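Local coordinates for hypothetical protein TM1553 (Thermotoga maritima, PDB 1VRM) that probably binds FAD and, as an ApbE-family flavin transferase, attaches FMN covalently to target proteins, at residues K53-K58 with K167-D172; R291-D296 with A302-V307. All blocks are in the same frame, centred on the assembly; numbering follows the deposited sequence. Where two conformers were deposited one is given.

Interaction 1. Residues K53-K58 with K167-D172; sequences KRITYK and KGYALD
The phenol ring of Tyr-169 meets Ile-55 obliquely, neither squarely over its face nor at its edge: the methyl CD1 of Ile-55 lies 3.9 Å from Tyr-169 CE2 and 4.0 Å from Tyr-169 CD2, so one flank of the ring does the touching. With CG anti to the backbone N (chi1 174°), Tyr-169 carries its ring toward helix 41-58, and its hydroxyl runs on to hydrogen-bond Glu-84, which fixes the far end of the ring. Ile-55 CD1 also settles on Ala-170, 3.7 Å from Ala-170 CA and 3.8 Å from Ala-170 CB. Ile-55 reaches it through an extended outer chain (chi2 167°), and the small alanine side chain lets the methyl approach the backbone of the partner helix. This is helix-helix packing between 41-58 and 166-181, more than a hundred residues apart in sequence, with the CA atoms of Ile-55 and Ala-170 6.7 Å apart. No hydrogen bond crosses between the segments; the contact is apolar and small, 135 Å² in all. Around it, Glu-84 also forms salt bridges with Arg-54 and Lys-58, tying the tyrosine hydroxyl into a charged cluster beside the apolar contact. Leu-26, in the loop between strands 19-25 and 28-35, touches both Ile-55 and Ala-170, while helix 166-181 rests with Leu-171 on strands 186-191 and 194-197 and with Tyr-169 against Thr-273 of helix 272-296.

Interaction 2. Residues R291-D296 with A302-V307; sequences RKVVLD and AHLLIV
Ile-306 sets its CG1 anti to the carbonyl carbon (chi1 -57°) and keeps the chain beyond it extended, which projects CD1 from strand 303-307 to the two valines of helix 291-296. Leu-304 takes the less common first torsion, with CG between the backbone N and the carbonyl carbon (chi1 77°), and both of its methyls turn to the same helix. The methyl of Ile-306 is shared: Ile-306 CD1 comes within 3.6 Å of Val-294 CG2 and 4.1 Å of Val-293 CG1. Leu-304 divides its two branches between the valines. Leu-304 CD1 packs 3.8 Å from Val-293 CG1, the two side chains crossing at about a right angle, whereas Leu-304 CD2 lies 3.9 Å from Val-294 O and 4.0 Å from Val-294 CA. Val-293 CG1 thus touches the terminal methyls of both strand residues. The helix and strand run nearly antiparallel, at 158° with their axes 8.5 Å apart, as expected of a helix that turns back through a short loop into the next strand. Met-285 and Ala-286, farther back on helix 272-296, continue this packing against Val-293 and Ile-306, and Ile-267 of the adjoining strand lies against Leu-304. Apart from Leu-304 CD2 resting against the carbonyl oxygen of Val-294, the contacts are between aliphatic carbons, and no hydrogen bond joins the two segments. Cohesion therefore rests on methyl packing and the exclusion of water, while the strand's backbone polar groups are engaged within the sheet, for example Leu-305 with Thr-266.

Interaction 1 comes first along the chain and closes before interaction 2 opens. Their centres are 26 Å apart, on opposite sides of the chain's centre, and their nearest atoms stay about 13 Å from each other. The long helix 272-296 links them: its first residues meet helix 166-181, and its last turns supply interaction 2. Helix 166-181 rests on strands 186-191 and 194-197 through Leu-171, which points away from helix 41-58, whereas interaction 2 includes strand 303-308 of the same antiparallel sheet. One contact joins helices far apart in sequence, the other packs a helix against the strand that follows it; helices 166-181 and 272-296 both lie against this one sheet.

Interaction 1. Residues K53-K58 with K167-D172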
ATOM      1  N   LYS A  53       5.506  -9.575 -10.055  1.00  5.92           N
ATOM      2  CA  LYS A  53       4.736  -9.478 -11.293  1.00  6.11           C
ATOM      3  C   LYS A  53       3.474 -10.330 -11.236  1.00  5.55           C
ATOM      4  O   LYS A  53       2.395  -9.882 -11.660  1.00  8.17           O
ATOM      5  CB  LYS A  53       5.587  -9.824 -12.502  1.00  8.14           C
ATOM      6  CG  LYS A  53       6.701  -8.808 -12.743  1.00  8.53           C
ATOM      7  CD  LYS A  53       7.586  -9.224 -13.891  1.00 13.52           C
ATOM      8  CE  LYS A  53       8.522  -8.086 -14.268  0.50 23.16           C
ATOM      9  NZ  LYS A  53       7.821  -6.776 -14.302  0.50 30.43           N
ATOM     10  N   ARG A  54       3.576 -11.521 -10.686  1.00  5.60           N
ATOM     11  CA  ARG A  54       2.430 -12.402 -10.538  1.00  7.43           C
ATOM     12  C   ARG A  54       1.293 -11.706  -9.750  1.00  6.79           C
ATOM     13  O   ARG A  54       0.144 -11.689 -10.151  1.00  7.34           O
ATOM     14  CB  ARG A  54       2.846 -13.659  -9.809  1.00  8.00           C
ATOM     15  CG  ARG A  54       1.717 -14.647  -9.571  1.00  6.92           C
ATOM     16  CD  ARG A  54       2.157 -15.811  -8.725  1.00  8.67           C
ATOM     17  NE  ARG A  54       2.430 -15.396  -7.369  1.00  7.84           N
ATOM     18  CZ  ARG A  54       1.472 -15.211  -6.464  1.00  7.17           C
ATOM     19  NH1 ARG A  54       0.194 -15.464  -6.784  1.00 11.29           N
ATOM     20  NH2 ARG A  54       1.788 -14.807  -5.251  1.00  7.51           N
ATOM     21  N   ILE A  55       1.652 -11.133  -8.623  1.00  4.00           N
ATOM     22  CA  ILE A  55       0.718 -10.408  -7.740  1.00  5.70           C
ATOM     23  C   ILE A  55       0.148  -9.189  -8.503  1.00  5.33           C
ATOM     24  O   ILE A  55      -1.027  -8.848  -8.383  1.00  7.14           O
ATOM     25  CB  ILE A  55       1.434  -9.980  -6.426  1.00  4.33           C
ATOM     26  CG1 ILE A  55       1.722 -11.229  -5.637  1.00  5.24           C
ATOM     27  CG2 ILE A  55       0.660  -8.882  -5.716  1.00  7.51           C
ATOM     28  CD1 ILE A  55       2.673 -10.979  -4.526  1.00  8.58           C
ATOM     29  N   THR A  56       0.993  -8.519  -9.292  1.00  4.26           N
ATOM     30  CA  THR A  56       0.564  -7.363 -10.082  1.00  6.11           C
ATOM     31  C   THR A  56      -0.655  -7.705 -10.953  1.00  7.47           C
ATOM     32  O   THR A  56      -1.622  -6.937 -11.004  1.00  9.79           O
ATOM     33  CB  THR A  56       1.691  -6.811 -10.984  1.00  8.28           C
ATOM     34  OG1 THR A  56       2.798  -6.396 -10.169  1.00  6.96           O
ATOM     35  CG2 THR A  56       1.226  -5.595 -11.750  1.00  7.31           C
ATOM     36  N   TYR A  57      -0.568  -8.847 -11.632  1.00  5.43           N
ATOM     37  CA  TYR A  57      -1.624  -9.229 -12.575  1.00  8.59           C
ATOM     38  C   TYR A  57      -2.799  -9.896 -11.874  1.00  8.42           C
ATOM     39  O   TYR A  57      -3.974  -9.661 -12.234  1.00  9.93           O
ATOM     40  CB  TYR A  57      -1.069 -10.097 -13.694  1.00  9.83           C
ATOM     41  CG  TYR A  57       0.009  -9.324 -14.451  1.00 14.39           C
ATOM     42  CD1 TYR A  57      -0.254  -8.028 -14.906  1.00 20.34           C
ATOM     43  CD2 TYR A  57       1.271  -9.833 -14.619  1.00 26.08           C
ATOM     44  CE1 TYR A  57       0.721  -7.277 -15.551  1.00 31.44           C
ATOM     45  CE2 TYR A  57       2.254  -9.090 -15.271  1.00 24.32           C
ATOM     46  CZ  TYR A  57       1.969  -7.818 -15.728  1.00 28.80           C
ATOM     47  OH  TYR A  57       2.936  -7.068 -16.380  1.00 35.22           O
ATOM     48  N   LYS A  58      -2.509 -10.690 -10.848  1.00  5.55           N
ATOM     49  CA  LYS A  58      -3.553 -11.443 -10.182  1.00  5.25           C
ATOM     50  C   LYS A  58      -4.531 -10.560  -9.439  1.00  6.21           C
ATOM     51  O   LYS A  58      -5.732 -10.890  -9.345  1.00  7.84           O
ATOM     52  CB  LYS A  58      -2.956 -12.463  -9.217  1.00  7.76           C
ATOM     53  CG  LYS A  58      -3.980 -13.288  -8.481  1.00  5.89           C
ATOM     54  CD  LYS A  58      -3.373 -14.449  -7.745  1.00  8.89           C
ATOM     55  CE  LYS A  58      -4.430 -15.204  -6.953  1.00 10.29           C
ATOM     56  NZ  LYS A  58      -3.840 -16.378  -6.265  1.00 12.13           N
ATOM     57  N   LYS A 167       1.230  -3.665  -2.509  1.00  8.47           N
ATOM     58  CA  LYS A 167       2.689  -3.520  -2.449  1.00  9.71           C
ATOM     59  C   LYS A 167       3.237  -4.124  -1.167  1.00  8.88           C
ATOM     60  O   LYS A 167       4.212  -4.872  -1.193  1.00  7.25           O
ATOM     61  CB  LYS A 167       3.174  -2.072  -2.595  1.00 12.13           C
ATOM     62  CG  LYS A 167       3.027  -1.462  -3.992  1.00 17.77           C
ATOM     63  CD  LYS A 167       3.771  -0.121  -4.063  1.00 18.57           C
ATOM     64  CE  LYS A 167       3.112   0.953  -3.266  1.00 27.58           C
ATOM     65  NZ  LYS A 167       1.790   1.305  -3.872  1.00 30.17           N
ATOM     66  N   GLY A 168       2.603  -3.830  -0.019  1.00  7.89           N
ATOM     67  CA  GLY A 168       3.032  -4.391   1.239  1.00  6.79           C
ATOM     68  C   GLY A 168       2.978  -5.903   1.242  1.00  5.19           C
ATOM     69  O   GLY A 168       3.876  -6.597   1.742  1.00  5.52           O
ATOM     70  N   TYR A 169       1.870  -6.425   0.745  1.00  5.75           N
ATOM     71  CA  TYR A 169       1.713  -7.864   0.648  1.00  6.54           C
ATOM     72  C   TYR A 169       2.850  -8.495  -0.183  1.00  5.05           C
ATOM     73  O   TYR A 169       3.476  -9.466   0.249  1.00  6.58           O
ATOM     74  CB  TYR A 169       0.353  -8.151   0.033  1.00  7.55           C
ATOM     75  CG  TYR A 169       0.165  -9.618  -0.248  1.00  7.03           C
ATOM     76  CD1 TYR A 169       0.080 -10.513   0.797  1.00 11.35           C
ATOM     77  CD2 TYR A 169       0.109 -10.124  -1.536  1.00  7.56           C
ATOM     78  CE1 TYR A 169      -0.072 -11.868   0.583  1.00 11.38           C
ATOM     79  CE2 TYR A 169      -0.029 -11.510  -1.760  1.00  9.79           C
ATOM     80  CZ  TYR A 169      -0.132 -12.354  -0.713  1.00 11.17           C
ATOM     81  OH  TYR A 169      -0.274 -13.736  -0.884  1.00 12.85           O
ATOM     82  N   ALA A 170       3.075  -7.924  -1.366  1.00  6.35           N
ATOM     83  CA  ALA A 170       4.136  -8.409  -2.279  1.00  5.13           C
ATOM     84  C   ALA A 170       5.498  -8.309  -1.576  1.00  6.33           C
ATOM     85  O   ALA A 170       6.358  -9.220  -1.711  1.00  8.57           O
ATOM     86  CB  ALA A 170       4.144  -7.631  -3.518  1.00  7.18           C
ATOM     87  N   LEU A 171       5.713  -7.225  -0.842  1.00  4.63           N
ATOM     88  CA  LEU A 171       6.997  -7.044  -0.164  1.00  5.77           C
ATOM     89  C   LEU A 171       7.210  -8.084   0.921  1.00  7.12           C
ATOM     90  O   LEU A 171       8.313  -8.556   1.109  1.00  6.93           O
ATOM     91  CB  LEU A 171       7.178  -5.649   0.409  1.00  5.37           C
ATOM     92  CG  LEU A 171       7.307  -4.594  -0.703  1.00  8.90           C
ATOM     93  CD1 LEU A 171       7.138  -3.190  -0.107  1.00 11.71           C
ATOM     94  CD2 LEU A 171       8.597  -4.690  -1.447  1.00 13.90           C
ATOM     95  N   ASP A 172       6.173  -8.356   1.691  1.00  6.15           N
ATOM     96  CA  ASP A 172       6.257  -9.389   2.714  1.00  5.96           C
ATOM     97  C   ASP A 172       6.527 -10.768   2.058  1.00  5.02           C
ATOM     98  O   ASP A 172       7.359 -11.516   2.537  1.00  7.89           O
ATOM     99  CB  ASP A 172       5.010  -9.411   3.570  1.00  8.42           C
ATOM    100  CG  ASP A 172       4.946  -8.218   4.512  1.00 10.96           C
ATOM    101  OD1 ASP A 172       6.035  -7.625   4.824  1.00 12.10           O
ATOM    102  OD2 ASP A 172       3.804  -7.847   4.916  1.00 10.93           O
TER

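Interaction 2. Residues R291-D296 with A302-V307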
ATOM      1  N   ARG A 291      -3.127  15.148  15.604  1.00  7.48           N
ATOM      2  CA  ARG A 291      -2.593  14.833  16.931  1.00  8.79           C
ATOM      3  C   ARG A 291      -3.085  13.475  17.415  1.00  5.12           C
ATOM      4  O   ARG A 291      -2.322  12.736  18.045  1.00 10.24           O
ATOM      5  CB  ARG A 291      -3.016  15.927  17.951  1.00  8.94           C
ATOM      6  CG  ARG A 291      -2.359  17.245  17.744  1.00  9.29           C
ATOM      7  CD  ARG A 291      -2.903  18.304  18.679  1.00 10.08           C
ATOM      8  NE  ARG A 291      -2.229  19.583  18.477  1.00 14.57           N
ATOM      9  CZ  ARG A 291      -2.485  20.414  17.458  1.00 13.91           C
ATOM     10  NH1 ARG A 291      -3.415  20.146  16.543  1.00 14.24           N
ATOM     11  NH2 ARG A 291      -1.819  21.546  17.366  1.00 22.52           N
ATOM     12  N   LYS A 292      -4.346  13.155  17.150  1.00  6.94           N
ATOM     13  CA  LYS A 292      -4.907  11.900  17.539  1.00  7.72           C
ATOM     14  C   LYS A 292      -4.324  10.758  16.748  1.00  8.01           C
ATOM     15  O   LYS A 292      -4.134   9.659  17.276  1.00  9.34           O
ATOM     16  CB  LYS A 292      -6.424  11.947  17.468  1.00 11.65           C
ATOM     17  CG  LYS A 292      -7.088  10.870  18.226  1.00 19.23           C
ATOM     18  CD  LYS A 292      -8.568  11.172  18.411  1.00 23.74           C
ATOM     19  CE  LYS A 292      -9.244  10.058  19.162  0.50 26.46           C
ATOM     20  NZ  LYS A 292      -8.906  10.151  20.605  0.50 36.50           N
ATOM     21  N   VAL A 293      -4.061  10.993  15.473  1.00  5.26           N
ATOM     22  CA  VAL A 293      -3.371   9.995  14.621  1.00  6.26           C
ATOM     23  C   VAL A 293      -1.976   9.701  15.177  1.00  6.07           C
ATOM     24  O   VAL A 293      -1.578   8.546  15.354  1.00  6.87           O
ATOM     25  CB  VAL A 293      -3.340  10.448  13.135  1.00  8.46           C
ATOM     26  CG1 VAL A 293      -2.514   9.495  12.282  1.00  8.30           C
ATOM     27  CG2 VAL A 293      -4.765  10.552  12.643  1.00  8.90           C
ATOM     28  N   VAL A 294      -1.200  10.737  15.485  1.00  6.59           N
ATOM     29  CA  VAL A 294       0.141  10.542  15.999  1.00  7.46           C
ATOM     30  C   VAL A 294       0.118   9.787  17.323  1.00  7.15           C
ATOM     31  O   VAL A 294       0.976   8.935  17.602  1.00  7.40           O
ATOM     32  CB  VAL A 294       0.876  11.881  16.130  1.00 10.04           C
ATOM     33  CG1 VAL A 294       2.198  11.714  16.879  1.00 16.37           C
ATOM     34  CG2 VAL A 294       1.111  12.487  14.757  1.00 10.49           C
ATOM     35  N   LEU A 295      -0.901  10.081  18.137  1.00  6.45           N
ATOM     36  CA  LEU A 295      -1.075   9.375  19.417  1.00  7.74           C
ATOM     37  C   LEU A 295      -1.489   7.896  19.234  1.00  8.96           C
ATOM     38  O   LEU A 295      -0.911   7.016  19.843  1.00  9.69           O
ATOM     39  CB  LEU A 295      -2.104  10.088  20.231  1.00 10.66           C
ATOM     40  CG  LEU A 295      -2.436   9.495  21.590  1.00  9.76           C
ATOM     41  CD1 LEU A 295      -1.204   9.535  22.463  1.00 13.53           C
ATOM     42  CD2 LEU A 295      -3.601  10.240  22.224  1.00 12.75           C
ATOM     43  N   ASP A 296      -2.504   7.657  18.425  1.00  7.12           N
ATOM     44  CA  ASP A 296      -3.161   6.353  18.366  1.00  6.57           C
ATOM     45  C   ASP A 296      -2.450   5.343  17.459  1.00  7.54           C
ATOM     46  O   ASP A 296      -2.467   4.131  17.768  1.00  8.81           O
ATOM     47  CB  ASP A 296      -4.574   6.521  17.867  1.00  8.12           C
ATOM     48  CG  ASP A 296      -5.484   7.193  18.873  1.00 17.40           C
ATOM     49  OD1 ASP A 296      -5.080   7.332  20.063  1.00 13.79           O
ATOM     50  OD2 ASP A 296      -6.636   7.527  18.486  1.00 16.00           O
ATOM     51  N   ALA A 302       1.982   1.116  14.267  1.00  8.81           N
ATOM     52  CA  ALA A 302       2.328   1.978  13.133  1.00  6.80           C
ATOM     53  C   ALA A 302       3.069   3.249  13.677  1.00  6.65           C
ATOM     54  O   ALA A 302       2.427   4.185  14.132  1.00  8.66           O
ATOM     55  CB  ALA A 302       1.028   2.367  12.400  1.00  7.88           C
ATOM     56  N   HIS A 303       4.398   3.229  13.654  1.00  5.02           N
ATOM     57  CA  HIS A 303       5.224   4.268  14.167  1.00  6.29           C
ATOM     58  C   HIS A 303       5.435   5.254  13.072  1.00  7.87           C
ATOM     59  O   HIS A 303       5.989   4.892  12.018  1.00  8.59           O
ATOM     60  CB  HIS A 303       6.508   3.636  14.687  1.00  7.06           C
ATOM     61  CG  HIS A 303       6.184   2.543  15.655  1.00  8.83           C
ATOM     62  ND1 HIS A 303       5.603   2.799  16.886  1.00 12.41           N
ATOM     63  CD2 HIS A 303       6.130   1.198  15.484  1.00 12.58           C
ATOM     64  CE1 HIS A 303       5.260   1.649  17.451  1.00 13.92           C
ATOM     65  NE2 HIS A 303       5.574   0.665  16.628  1.00 10.45           N
ATOM     66  N   LEU A 304       5.038   6.511  13.285  1.00  6.10           N
ATOM     67  CA  LEU A 304       4.818   7.363  12.125  1.00  6.00           C
ATOM     68  C   LEU A 304       5.383   8.754  12.123  1.00  5.94           C
ATOM     69  O   LEU A 304       5.654   9.363  13.166  1.00  6.43           O
ATOM     70  CB  LEU A 304       3.367   7.456  11.818  1.00  9.25           C
ATOM     71  CG  LEU A 304       2.489   8.335  12.660  1.00 10.68           C
ATOM     72  CD1 LEU A 304       1.094   8.377  12.053  1.00 15.13           C
ATOM     73  CD2 LEU A 304       2.447   7.852  14.110  1.00 14.35           C
ATOM     74  N   LEU A 305       5.526   9.256  10.905  1.00  6.40           N
ATOM     75  CA  LEU A 305       5.913  10.630  10.642  1.00  6.05           C
ATOM     76  C   LEU A 305       4.933  11.170   9.611  1.00  6.51           C
ATOM     77  O   LEU A 305       4.757  10.548   8.550  1.00  7.44           O
ATOM     78  CB  LEU A 305       7.316  10.687  10.057  1.00  6.44           C
ATOM     79  CG  LEU A 305       7.883  12.063   9.679  1.00  7.97           C
ATOM     80  CD1 LEU A 305       9.363  12.043   9.644  1.00 10.68           C
ATOM     81  CD2 LEU A 305       7.395  12.487   8.304  1.00 12.91           C
ATOM     82  N   ILE A 306       4.318  12.313   9.897  1.00  4.98           N
ATOM     83  CA  ILE A 306       3.368  12.959   9.000  1.00  6.26           C
ATOM     84  C   ILE A 306       3.961  14.285   8.525  1.00  7.26           C
ATOM     85  O   ILE A 306       4.467  15.055   9.317  1.00  7.61           O
ATOM     86  CB  ILE A 306       2.042  13.282   9.730  1.00  6.09           C
ATOM     87  CG1 ILE A 306       1.422  12.031  10.330  1.00  9.69           C
ATOM     88  CG2 ILE A 306       1.086  13.997   8.796  1.00  9.19           C
ATOM     89  CD1 ILE A 306       0.326  12.290  11.262  1.00 11.08           C
ATOM     90  N   VAL A 307       3.880  14.553   7.218  1.00  5.09           N
ATOM     91  CA  VAL A 307       4.185  15.870   6.699  1.00  5.10           C
ATOM     92  C   VAL A 307       2.842  16.491   6.347  1.00  6.87           C
ATOM     93  O   VAL A 307       2.155  16.026   5.428  1.00  6.89           O
ATOM     94  CB  VAL A 307       5.048  15.820   5.442  1.00  6.36           C
ATOM     95  CG1 VAL A 307       5.332  17.283   4.968  1.00 10.84           C
ATOM     96  CG2 VAL A 307       6.333  15.037   5.686  1.00  7.80           C
TER